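Local structure of flavohemoprotein (Vibrio cholerae O1 biovar El Tor, 4EH1) at residues A131-L136 with Q169-Q174; Q174-D179 with G188-A193. The protein probably uses NAD(P)H and O2 to convert nitric oxide to nitrate, with this chain forming its FAD- and NAD(P)H-binding reductase part. One frame throughout, in Å; residues are numbered along the deposited sequence.

Overall arrangement
Both contacts lie in the NAD-binding half of this reductase piece, in the layer built on the parallel sheet, and not in the antiparallel half. Interaction 1 comes first along the chain and joins helix 126-138 to the turn that leads into strand 172-177. Interaction 2 follows and joins the far end of that same strand to the loop 188-193, just after the short strand 186-187. The two share Gln174 and are about 19 Å apart, centre to centre. The turn before the strand thus packs on a helix, and the end of the strand packs on a loop. Interaction 1 is buried, whereas interaction 2 is partly buried and runs out to the surface.

Interaction 1 of 2, residues A131-L136 with Q169-Q174; sequences AILHTL and QGWMQQ
Leu133 and Leu136 of helix 126-138 meet Trp171 across backbones that stay well apart, 9.1 Å between the CA atoms of Leu136 and Gln169 at the nearest. No hydrogen bond crosses the gap. Trp171 reaches over from the turn between helix 159-169 and strand 172-177. Its CG stands opposite the carbonyl carbon (chi1 -67°), which directs the six-membered end of the indole to the helix. Leu133 CD2 touches Trp171 CZ3 at 3.6 Å, the two side chains sliding past each other in opposite directions. Leu136 CB lies 3.7 Å from Trp171 CH2, oblique to the ring. The carbonyl oxygen of Leu133 also meets the ring edge, near its plane, 3.5 Å from Trp171 CH2. Within its own segment, Gln169 CB sits 3.3 Å above the centre of the Trp171 ring. Trp171 NE1 donates to the carbonyl of Lys141. Ring face, ring edge and N-H are all engaged, which should hold the indole in one orientation. Val144 of strand 144-150 touches both Trp171 and Leu136, and Leu133 also rests on Leu165 of helix 159-169. The turn joining helix 159-169 to strand 172-177 thus packs on helix 126-138, within the alpha/beta NAD-binding domain of the ferredoxin reductase type.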
loop_
_atom_site.group_PDB
_atom_site.type_symbol
_atom_site.label_atom_id
_atom_site.label_comp_id
_atom_site.label_asym_id
_atom_site.label_seq_id
_atom_site.Cartn_x
_atom_site.Cartn_y
_atom_site.Cartn_z
ATOM N N ALA A 131 10.693 5.217 13.561
ATOM C CA ALA A 131 10.017 5.737 14.753
ATOM C C ALA A 131 10.929 6.753 15.404
ATOM O O ALA A 131 10.485 7.799 15.841
ATOM C CB ALA A 131 9.647 4.592 15.750
ATOM N N ILE A 132 12.222 6.452 15.433
ATOM C CA ILE A 132 13.186 7.345 16.055
ATOM C C ILE A 132 13.334 8.649 15.266
ATOM O O ILE A 132 13.258 9.721 15.852
ATOM C CB ILE A 132 14.540 6.665 16.257
ATOM C CG1 ILE A 132 14.384 5.455 17.211
ATOM C CG2 ILE A 132 15.571 7.673 16.807
ATOM C CD1 ILE A 132 15.682 4.667 17.467
ATOM N N LEU A 133 13.515 8.561 13.945
ATOM C CA LEU A 133 13.513 9.763 13.129
ATOM C C LEU A 133 12.305 10.644 13.388
ATOM O O LEU A 133 12.444 11.846 13.568
ATOM C CB LEU A 133 13.479 9.423 11.648
ATOM C CG LEU A 133 14.759 8.912 11.010
ATOM C CD1 LEU A 133 14.468 8.524 9.546
ATOM C CD2 LEU A 133 15.881 9.955 11.126
ATOM N N HIS A 134 11.114 10.060 13.348
ATOM C CA HIS A 134 9.917 10.875 13.544
ATOM C C HIS A 134 9.866 11.545 14.916
ATOM O O HIS A 134 9.429 12.705 15.035
ATOM C CB HIS A 134 8.636 10.092 13.278
ATOM C CG HIS A 134 8.319 9.939 11.826
ATOM N ND1 HIS A 134 7.981 11.011 11.023
ATOM C CD2 HIS A 134 8.280 8.841 11.029
ATOM C CE1 HIS A 134 7.738 10.580 9.796
ATOM N NE2 HIS A 134 7.930 9.269 9.772
ATOM N N THR A 135 10.334 10.830 15.940
ATOM C CA THR A 135 10.363 11.371 17.311
ATOM C C THR A 135 11.355 12.530 17.407
ATOM O O THR A 135 11.055 13.557 17.997
ATOM C CB THR A 135 10.763 10.295 18.359
ATOM O OG1 THR A 135 9.875 9.194 18.239
ATOM C CG2 THR A 135 10.655 10.862 19.790
ATOM N N LEU A 136 12.536 12.361 16.815
ATOM C CA LEU A 136 13.560 13.397 16.874
ATOM C C LEU A 136 13.131 14.613 16.070
ATOM O O LEU A 136 13.514 15.716 16.400
ATOM C CB LEU A 136 14.906 12.859 16.369
ATOM C CG LEU A 136 15.485 11.709 17.212
ATOM C CD1 LEU A 136 16.850 11.245 16.653
ATOM C CD2 LEU A 136 15.649 12.069 18.673
ATOM N N GLN A 169 14.579 18.785 8.588
ATOM C CA GLN A 169 15.271 18.921 9.888
ATOM C C GLN A 169 16.735 19.357 9.797
ATOM O O GLN A 169 17.388 19.524 10.827
ATOM C CB GLN A 169 15.227 17.591 10.677
ATOM C CG GLN A 169 13.807 17.099 11.025
ATOM C CD GLN A 169 13.015 18.140 11.813
ATOM O OE1 GLN A 169 13.555 18.793 12.725
ATOM N NE2 GLN A 169 11.753 18.331 11.446
ATOM N N GLY A 170 17.274 19.484 8.584
ATOM C CA GLY A 170 18.689 19.784 8.426
ATOM C C GLY A 170 19.635 18.680 8.909
ATOM O O GLY A 170 20.703 18.943 9.464
ATOM N N TRP A 171 19.242 17.439 8.677
ATOM C CA TRP A 171 20.040 16.279 9.055
ATOM C C TRP A 171 20.887 15.742 7.898
ATOM O O TRP A 171 20.857 16.301 6.801
ATOM C CB TRP A 171 19.119 15.164 9.532
ATOM C CG TRP A 171 18.416 15.504 10.816
ATOM C CD1 TRP A 171 18.779 16.472 11.742
ATOM C CD2 TRP A 171 17.250 14.864 11.336
ATOM N NE1 TRP A 171 17.879 16.478 12.792
ATOM C CE2 TRP A 171 16.942 15.494 12.577
ATOM C CE3 TRP A 171 16.417 13.833 10.871
ATOM C CZ2 TRP A 171 15.836 15.122 13.346
ATOM C CZ3 TRP A 171 15.315 13.447 11.650
ATOM C CH2 TRP A 171 15.036 14.094 12.871
ATOM N N MET A 172 21.649 14.672 8.156
ATOM C CA MET A 172 22.530 14.122 7.139
ATOM C C MET A 172 22.129 12.679 6.883
ATOM O O MET A 172 21.732 11.963 7.804
ATOM C CB MET A 172 23.996 14.150 7.602
ATOM C CG MET A 172 24.414 15.358 8.453
ATOM S SD MET A 172 24.498 16.925 7.557
ATOM C CE MET A 172 25.517 16.522 6.119
ATOM N N GLN A 173 22.212 12.251 5.631
ATOM C CA GLN A 173 22.018 10.843 5.348
ATOM C C GLN A 173 22.978 10.353 4.262
ATOM O O GLN A 173 23.410 11.129 3.390
ATOM C CB GLN A 173 20.547 10.520 5.026
ATOM C CG GLN A 173 20.141 10.582 3.549
ATOM C CD GLN A 173 18.809 9.836 3.273
ATOM O OE1 GLN A 173 18.622 8.691 3.688
ATOM N NE2 GLN A 173 17.899 10.488 2.563
ATOM N N GLN A 174 23.346 9.080 4.362
ATOM C CA GLN A 174 24.052 8.393 3.281
ATOM C C GLN A 174 23.350 7.054 3.070
ATOM O O GLN A 174 23.070 6.339 4.033
ATOM C CB GLN A 174 25.539 8.174 3.604
ATOM C CG GLN A 174 26.321 7.459 2.465
ATOM C CD GLN A 174 26.165 8.167 1.105
ATOM O OE1 GLN A 174 25.659 7.590 0.118
ATOM N NE2 GLN A 174 26.621 9.407 1.045
#

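Interaction 2 of 2, residues Q174-D179 with G188-A193; sequences QVWYRD and GEMQLA
Trp176 and Met190 form the tight part of this contact, their side chains crossing at about a right angle. Met190 CG lies 3.5 Å from the centroid of the six-membered ring of Trp176, only 4° off the ring normal, a CH-pi contact. CG stands anti to the backbone N (chi1 -169°), and the bend at chi3 keeps CE near the ring, 3.9 Å from Trp176 CE3. The sulfur is more oblique, with Met190 SD 4.6 Å from the same centroid in a Met-aromatic contact. Gln174 CG lies over the opposite face, toward the rim, so the ring has an aliphatic carbon on each side. Glu189 O approaches Trp176 CD1 obliquely at 3.3 Å. One backbone bond joins the segments: Gly188 N donates to Tyr177 O at 2.8 Å, from above the carbonyl plane. The solvent side is looser. Arg178 and Glu189 run side by side, but the nearest approach is Arg178 CG to Glu189 OE2, 3.8 Å. The arginine instead grips its neighbour Asp179 side-on in a salt bridge, NE and NH2 each meeting one carboxylate oxygen. Tyr215 and Gln219 of helix 210-223 hold the carbonyl of Met190. The loop after edge strand 186-187 thus lies between strand 172-177 and helix 210-223 in the alpha/beta NAD-binding domain.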
loop_
_atom_site.group_PDB
_atom_site.type_symbol
_atom_site.label_atom_id
_atom_site.label_comp_id
_atom_site.label_asym_id
_atom_site.label_seq_id
_atom_site.Cartn_x
_atom_site.Cartn_y
_atom_site.Cartn_z
ATOM N N GLN A 174 23.346 9.080 4.362
ATOM C CA GLN A 174 24.052 8.393 3.281
ATOM C C GLN A 174 23.350 7.054 3.070
ATOM O O GLN A 174 23.070 6.339 4.033
ATOM C CB GLN A 174 25.539 8.174 3.604
ATOM C CG GLN A 174 26.321 7.459 2.465
ATOM C CD GLN A 174 26.165 8.167 1.105
ATOM O OE1 GLN A 174 25.659 7.590 0.118
ATOM N NE2 GLN A 174 26.621 9.407 1.045
ATOM N N VAL A 175 23.070 6.733 1.812
ATOM C CA VAL A 175 22.490 5.452 1.461
ATOM C C VAL A 175 23.454 4.557 0.621
ATOM O O VAL A 175 24.181 5.058 -0.218
ATOM C CB VAL A 175 21.181 5.668 0.710
ATOM C CG1 VAL A 175 20.680 4.353 0.106
ATOM C CG2 VAL A 175 20.109 6.306 1.675
ATOM N N TRP A 176 23.468 3.247 0.886
ATOM C CA TRP A 176 24.231 2.271 0.097
ATOM C C TRP A 176 23.269 1.258 -0.573
ATOM O O TRP A 176 22.316 0.774 0.065
ATOM C CB TRP A 176 25.190 1.474 0.988
ATOM C CG TRP A 176 26.393 2.207 1.480
ATOM C CD1 TRP A 176 27.656 2.109 1.013
ATOM C CD2 TRP A 176 26.436 3.139 2.563
ATOM N NE1 TRP A 176 28.485 2.929 1.723
ATOM C CE2 TRP A 176 27.770 3.563 2.693
ATOM C CE3 TRP A 176 25.467 3.661 3.431
ATOM C CZ2 TRP A 176 28.177 4.489 3.655
ATOM C CZ3 TRP A 176 25.870 4.565 4.402
ATOM C CH2 TRP A 176 27.220 4.964 4.505
ATOM N N TYR A 177 23.507 0.945 -1.850
ATOM C CA TYR A 177 22.750 -0.102 -2.544
ATOM C C TYR A 177 23.752 -1.205 -2.793
ATOM O O TYR A 177 24.827 -0.973 -3.378
ATOM C CB TYR A 177 22.190 0.378 -3.890
ATOM C CG TYR A 177 21.017 1.351 -3.859
ATOM C CD1 TYR A 177 20.294 1.594 -2.683
ATOM C CD2 TYR A 177 20.614 2.013 -5.029
ATOM C CE1 TYR A 177 19.209 2.486 -2.673
ATOM C CE2 TYR A 177 19.544 2.911 -5.024
ATOM C CZ TYR A 177 18.841 3.142 -3.829
ATOM O OH TYR A 177 17.762 4.026 -3.815
ATOM N N ARG A 178 23.431 -2.402 -2.325
ATOM C CA ARG A 178 24.355 -3.527 -2.485
ATOM C C ARG A 178 24.513 -3.938 -3.951
ATOM O O ARG A 178 25.594 -4.315 -4.371
ATOM C CB ARG A 178 23.861 -4.734 -1.708
ATOM C CG ARG A 178 24.823 -5.890 -1.647
ATOM C CD ARG A 178 24.112 -7.079 -1.055
ATOM N NE ARG A 178 23.166 -7.667 -1.996
ATOM C CZ ARG A 178 22.251 -8.560 -1.647
ATOM N NH1 ARG A 178 22.175 -8.964 -0.389
ATOM N NH2 ARG A 178 21.425 -9.052 -2.552
ATOM N N ASP A 179 23.440 -3.853 -4.730
ATOM C CA ASP A 179 23.448 -4.495 -6.051
ATOM C C ASP A 179 23.420 -3.577 -7.270
ATOM O O ASP A 179 23.406 -4.058 -8.388
ATOM C CB ASP A 179 22.296 -5.499 -6.167
ATOM C CG ASP A 179 22.376 -6.590 -5.139
ATOM O OD1 ASP A 179 23.507 -6.954 -4.778
ATOM O OD2 ASP A 179 21.310 -7.072 -4.684
ATOM N N GLY A 188 27.619 -0.837 -2.881
ATOM C CA GLY A 188 28.420 -1.795 -2.148
ATOM C C GLY A 188 28.065 -1.913 -0.684
ATOM O O GLY A 188 26.972 -1.528 -0.272
ATOM N N GLU A 189 28.984 -2.454 0.105
ATOM C CA GLU A 189 28.759 -2.551 1.538
ATOM C C GLU A 189 29.014 -1.202 2.209
ATOM O O GLU A 189 29.800 -0.361 1.733
ATOM C CB GLU A 189 29.616 -3.653 2.182
ATOM C CG GLU A 189 29.234 -5.093 1.759
ATOM C CD GLU A 189 27.848 -5.562 2.269
ATOM O OE1 GLU A 189 27.632 -5.565 3.508
ATOM O OE2 GLU A 189 26.977 -5.947 1.436
ATOM N N MET A 190 28.330 -1.013 3.324
ATOM C CA MET A 190 28.450 0.189 4.111
ATOM C C MET A 190 29.855 0.233 4.713
ATOM O O MET A 190 30.200 -0.574 5.547
ATOM C CB MET A 190 27.407 0.163 5.237
ATOM C CG MET A 190 27.286 1.510 5.954
ATOM S SD MET A 190 26.141 1.517 7.345
ATOM C CE MET A 190 24.525 1.457 6.535
ATOM N N GLN A 191 30.672 1.173 4.289
ATOM C CA GLN A 191 31.992 1.302 4.882
ATOM C C GLN A 191 32.115 2.636 5.589
ATOM O O GLN A 191 31.863 3.681 4.987
ATOM C CB GLN A 191 33.062 1.127 3.818
ATOM C CG GLN A 191 33.270 -0.335 3.484
ATOM C CD GLN A 191 34.113 -0.519 2.261
ATOM O OE1 GLN A 191 33.673 -0.233 1.147
ATOM N NE2 GLN A 191 35.337 -0.994 2.450
ATOM N N LEU A 192 32.498 2.596 6.866
ATOM C CA LEU A 192 32.386 3.766 7.740
ATOM C C LEU A 192 33.656 4.619 7.884
ATOM O O LEU A 192 33.592 5.740 8.382
ATOM C CB LEU A 192 31.905 3.335 9.133
ATOM C CG LEU A 192 30.634 2.486 9.191
ATOM C CD1 LEU A 192 30.487 1.976 10.603
ATOM C CD2 LEU A 192 29.378 3.261 8.782
ATOM N N ALA A 193 34.790 4.096 7.431
ATOM C CA ALA A 193 36.112 4.646 7.755
ATOM C C ALA A 193 36.330 6.055 7.259
ATOM O O ALA A 193 37.147 6.787 7.802
ATOM C CB ALA A 193 37.223 3.727 7.182
#